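PDB 4MN7: GAF domain-containing protein from Thermoplasma acidophilum, which reduces the R-sulfoxide of free methionine back to methionine, as a type II free methionine-R-sulfoxide reductase built on a GAF domain. Local coordinates for the interface of chains A and B. Sequence-based numbering; all coordinates share one arbitrary frame. Chains: chain A/B, Putative uncharacterized protein Ta0848.

Contact 1: the interface of chains A and B. Residues chain A 17-18, 22, 123, 127; chain B 1-2, 5-6.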
loop_
_atom_site.group_PDB
_atom_site.type_symbol
_atom_site.label_atom_id
_atom_site.label_comp_id
_atom_site.label_asym_id
_atom_site.label_seq_id
_atom_site.Cartn_x
_atom_site.Cartn_y
_atom_site.Cartn_z
ATOM N N TYR A 17 1.856 0.251 -11.269
ATOM C CA TYR A 17 1.024 1.381 -11.555
ATOM C C TYR A 17 1.824 2.602 -12.003
ATOM O O TYR A 17 1.523 3.260 -13.008
ATOM C CB TYR A 17 0.140 1.705 -10.320
ATOM C CG TYR A 17 -0.772 2.886 -10.516
ATOM C CD1 TYR A 17 -0.286 4.162 -10.306
ATOM C CD2 TYR A 17 -2.125 2.753 -10.923
ATOM C CE1 TYR A 17 -1.084 5.279 -10.461
ATOM C CE2 TYR A 17 -2.951 3.894 -11.108
ATOM C CZ TYR A 17 -2.409 5.153 -10.866
ATOM O OH TYR A 17 -3.087 6.367 -10.942
ATOM N N LEU A 18 2.865 2.951 -11.268
ATOM C CA LEU A 18 3.627 4.153 -11.659
ATOM C C LEU A 18 4.200 4.074 -13.089
ATOM O O LEU A 18 4.242 5.059 -13.824
ATOM C CB LEU A 18 4.731 4.472 -10.625
ATOM C CG LEU A 18 4.119 4.999 -9.320
ATOM C CD1 LEU A 18 5.120 4.958 -8.188
ATOM C CD2 LEU A 18 3.530 6.403 -9.463
ATOM N N ASN A 22 2.310 6.167 -16.507
ATOM C CA ASN A 22 3.023 7.397 -16.842
ATOM C C ASN A 22 3.969 7.064 -17.963
ATOM O O ASN A 22 4.870 6.244 -17.799
ATOM C CB ASN A 22 3.791 7.969 -15.641
ATOM C CG ASN A 22 2.882 8.364 -14.548
ATOM O OD1 ASN A 22 2.456 9.483 -14.490
ATOM N ND2 ASN A 22 2.640 7.463 -13.619
ATOM N N MET A 123 2.548 14.899 -6.905
ATOM C CA MET A 123 1.782 13.639 -6.930
ATOM C C MET A 123 2.636 12.564 -6.304
ATOM O O MET A 123 2.146 11.790 -5.510
ATOM C CB MET A 123 1.366 13.317 -8.339
ATOM C CG MET A 123 0.497 12.081 -8.499
ATOM S SD MET A 123 -1.187 12.121 -7.839
ATOM C CE MET A 123 -1.546 13.751 -8.249
ATOM N N ILE A 127 2.057 10.160 -3.072
ATOM C CA ILE A 127 2.163 8.712 -3.171
ATOM C C ILE A 127 3.095 8.115 -2.141
ATOM O O ILE A 127 2.768 7.108 -1.458
ATOM C CB ILE A 127 2.554 8.313 -4.583
ATOM C CG1 ILE A 127 1.290 8.534 -5.426
ATOM C CG2 ILE A 127 2.948 6.821 -4.583
ATOM C CD1 ILE A 127 1.426 8.453 -6.881
ATOM N N MET B 1 -2.229 10.380 -13.706
ATOM C CA MET B 1 -2.705 9.461 -12.674
ATOM C C MET B 1 -3.501 10.260 -11.636
ATOM O O MET B 1 -3.528 11.498 -11.623
ATOM C CB MET B 1 -1.501 8.790 -12.039
ATOM C CG MET B 1 -0.299 9.697 -11.902
ATOM S SD MET B 1 1.064 8.932 -10.978
ATOM C CE MET B 1 2.229 10.320 -11.227
ATOM N N ASP B 2 -4.089 9.514 -10.732
ATOM C CA ASP B 2 -5.073 9.971 -9.849
ATOM C C ASP B 2 -4.881 9.253 -8.506
ATOM O O ASP B 2 -4.745 8.030 -8.465
ATOM C CB ASP B 2 -6.387 9.545 -10.501
ATOM C CG ASP B 2 -7.531 9.985 -9.754
ATOM O OD1 ASP B 2 -7.867 9.384 -8.734
ATOM O OD2 ASP B 2 -8.109 10.974 -10.171
ATOM N N GLU B 5 -7.497 6.430 -8.050
ATOM C CA GLU B 5 -7.292 5.238 -8.824
ATOM C C GLU B 5 -6.031 4.546 -8.377
ATOM O O GLU B 5 -5.963 3.322 -8.381
ATOM C CB GLU B 5 -7.432 5.509 -10.358
ATOM C CG GLU B 5 -8.937 5.880 -10.730
ATOM C CD GLU B 5 -10.104 4.869 -10.305
ATOM O OE1 GLU B 5 -10.020 3.593 -10.432
ATOM O OE2 GLU B 5 -11.175 5.355 -9.876
ATOM N N PHE B 6 -5.014 5.296 -7.972
ATOM C CA PHE B 6 -3.876 4.677 -7.347
ATOM C C PHE B 6 -4.299 3.903 -6.086
ATOM O O PHE B 6 -3.963 2.751 -5.929
ATOM C CB PHE B 6 -2.871 5.693 -6.968
ATOM C CG PHE B 6 -1.700 5.107 -6.211
ATOM C CD1 PHE B 6 -0.793 4.322 -6.857
ATOM C CD2 PHE B 6 -1.488 5.402 -4.887
ATOM C CE1 PHE B 6 0.295 3.791 -6.189
ATOM C CE2 PHE B 6 -0.416 4.857 -4.212
ATOM C CZ PHE B 6 0.492 4.057 -4.886
#

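Contact 2: the interface of chains A and B. Residues chain A 2, 5-6, 9; chain B 17.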
loop_
_atom_site.group_PDB
_atom_site.type_symbol
_atom_site.label_atom_id
_atom_site.label_comp_id
_atom_site.label_asym_id
_atom_site.label_seq_id
_atom_site.Cartn_x
_atom_site.Cartn_y
_atom_site.Cartn_z
ATOM N N ASP A 2 5.267 -12.569 6.914
ATOM C CA ASP A 2 4.067 -12.574 6.085
ATOM C C ASP A 2 3.724 -11.112 5.707
ATOM O O ASP A 2 3.525 -10.841 4.516
ATOM C CB ASP A 2 2.894 -13.296 6.790
ATOM C CG ASP A 2 2.055 -14.131 5.831
ATOM O OD1 ASP A 2 2.029 -13.837 4.616
ATOM O OD2 ASP A 2 1.397 -15.077 6.293
ATOM N N GLU A 5 6.169 -9.690 3.262
ATOM C CA GLU A 5 5.880 -10.118 1.919
ATOM C C GLU A 5 4.612 -9.437 1.381
ATOM O O GLU A 5 4.549 -9.134 0.222
ATOM C CB GLU A 5 5.909 -11.650 1.772
ATOM C CG GLU A 5 7.330 -12.229 2.005
ATOM C CD GLU A 5 8.529 -11.546 1.233
ATOM O OE1 GLU A 5 8.499 -11.337 -0.014
ATOM O OE2 GLU A 5 9.562 -11.255 1.887
ATOM N N PHE A 6 3.641 -9.168 2.247
ATOM C CA PHE A 6 2.483 -8.396 1.874
ATOM C C PHE A 6 2.908 -6.970 1.449
ATOM O O PHE A 6 2.557 -6.518 0.372
ATOM C CB PHE A 6 1.520 -8.283 3.047
ATOM C CG PHE A 6 0.432 -7.287 2.817
ATOM C CD1 PHE A 6 -0.590 -7.568 1.919
ATOM C CD2 PHE A 6 0.406 -6.092 3.485
ATOM C CE1 PHE A 6 -1.593 -6.644 1.668
ATOM C CE2 PHE A 6 -0.626 -5.190 3.289
ATOM C CZ PHE A 6 -1.615 -5.448 2.365
ATOM N N SER A 9 4.577 -6.929 -1.941
ATOM C CA SER A 9 3.658 -7.013 -3.082
ATOM C C SER A 9 2.926 -5.666 -3.315
ATOM O O SER A 9 2.693 -5.293 -4.467
ATOM C CB SER A 9 2.682 -8.252 -3.036
ATOM O OG SER A 9 1.454 -8.028 -2.374
ATOM N N TYR B 17 -3.762 -10.531 -3.067
ATOM C CA TYR B 17 -2.758 -11.137 -2.252
ATOM C C TYR B 17 -3.404 -11.934 -1.153
ATOM O O TYR B 17 -3.081 -13.108 -0.963
ATOM C CB TYR B 17 -1.888 -10.078 -1.590
ATOM C CG TYR B 17 -0.806 -10.662 -0.708
ATOM C CD1 TYR B 17 0.437 -11.012 -1.235
ATOM C CD2 TYR B 17 -1.022 -10.879 0.647
ATOM C CE1 TYR B 17 1.423 -11.567 -0.456
ATOM C CE2 TYR B 17 -0.018 -11.415 1.438
ATOM C CZ TYR B 17 1.192 -11.764 0.865
ATOM O OH TYR B 17 2.204 -12.303 1.629
#

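Contact 1: the interface of chains A and B
B:Phe6 and A:Tyr17 meet at the apolar centre of this patch, where the first helix of each chain presents one aromatic ring to the other. The phenylalanine turns its edge toward the tyrosine, the two planes 64° apart, and leads with one ortho carbon: B:Phe6 CD1 lies 3.5 Å from A:Tyr17 CD1. The tyrosine ring also lies against the backbone of the opposing helix, with B:Phe6 CA above its face near the rim. Both side chains leave their helices with CG opposite the backbone N (chi1 180° for A:Tyr17, 176° for B:Phe6), which carries each ring across to the partner chain. The far end of the phenylalanine reaches helix 118-136, where B:Phe6 CZ packs 3.7 Å from A:Ile127 CG2.

Next to this pair, the N-terminal B:Met1 reaches into chain A. Beyond CG its chain is extended, and the thioether passes between helix 2-21 and helix 118-136. Its methyl carbon CE stands 3.7 Å from A:Met123 CG, the two methionines running past each other in opposite directions, while B:Met1 SD touches A:Leu18 CD2 at 3.8 Å.

At the polar rim A:Asn22 crosses the methionine at about a right angle. Its amide nitrogen ND2 donates to the backbone A:Leu18 O at 2.9 Å, nearly within the amide plane, a bond that should restrain rotation of the amide; the same nitrogen makes a weak hydrogen bond of 3.4 Å to B:Met1 SD. Another weak bond runs from the backbone B:Asp2 N to the phenol oxygen A:Tyr17 OH, 3.3 Å long. Within chain B, the carboxylate oxygen B:Asp2 OD1 accepts from B:Glu5 N and so caps the start of helix 3-21. The patch fastens the N-terminus of one subunit onto two helices of the other and probably helps to hold together the two-fold pair of the deposited assembly, though the structure alone does not show that this is the dimer in solution.

Contact 2: the interface of chains A and B
The N-terminal helices of the two chains form a helix-helix contact here, helix 2-21 of chain A receiving a tyrosine from helix 3-21 of chain B. B:Tyr17 spans the start of the partner helix, lying across the turn from A:Glu5 to A:Ser9. Its CG points away from the backbone N (chi1 180°), sending the ring outward to chain A.

One face of the ring rests against the helix backbone, with A:Phe6 CA 3.7 Å above the plane toward the phenolic end. Over the same face, the A:Phe6 side chain brings one ortho carbon down on the CD2 rim, A:Phe6 CD1 lying 3.6 Å from B:Tyr17 CD2. The two rings are inclined at 64° in an edge-to-face pair, with their centroids 5.5 Å apart. A:Phe6 CB adds a contact with B:Tyr17 CE2 at 3.8 Å, so both the backbone and the root of the phenylalanine side chain support the tyrosine. Replacing B:Tyr17 with an alanine would probably leave the A:Phe6 edge without its aromatic partner and open a gap over this turn of the helix.

The hydroxyl adds little firm anchoring: B:Tyr17 OH makes a weak hydrogen bond of 3.4 Å to the carboxylate oxygen A:Asp2 OD1, in a residue that is poorly ordered. Packing against the helix therefore appears to matter more than this polar link. Above the same face but at the other rim, the hydroxyl oxygen A:Ser9 OG lies 3.4 Å from B:Tyr17 CD1 while also donating a weak hydrogen bond to the backbone A:Phe6 O.

The centres of the C-alpha atoms of contact 1 and contact 2 lie about 20 Å apart on one two-fold symmetric interface. They share the first helix of each chain and are related by exchange of the subunits: A:Tyr17 against B:Phe6 in one, B:Tyr17 against A:Phe6 in the other. The match is not exact in the residues described, since contact 1 also takes in the starting methionine and helix 118-136, whereas contact 2 includes a serine further along the first helix. Two separated anchor points on the same pair of helices would probably resist their pivoting and keep the two GAF domains in a fixed mutual orientation.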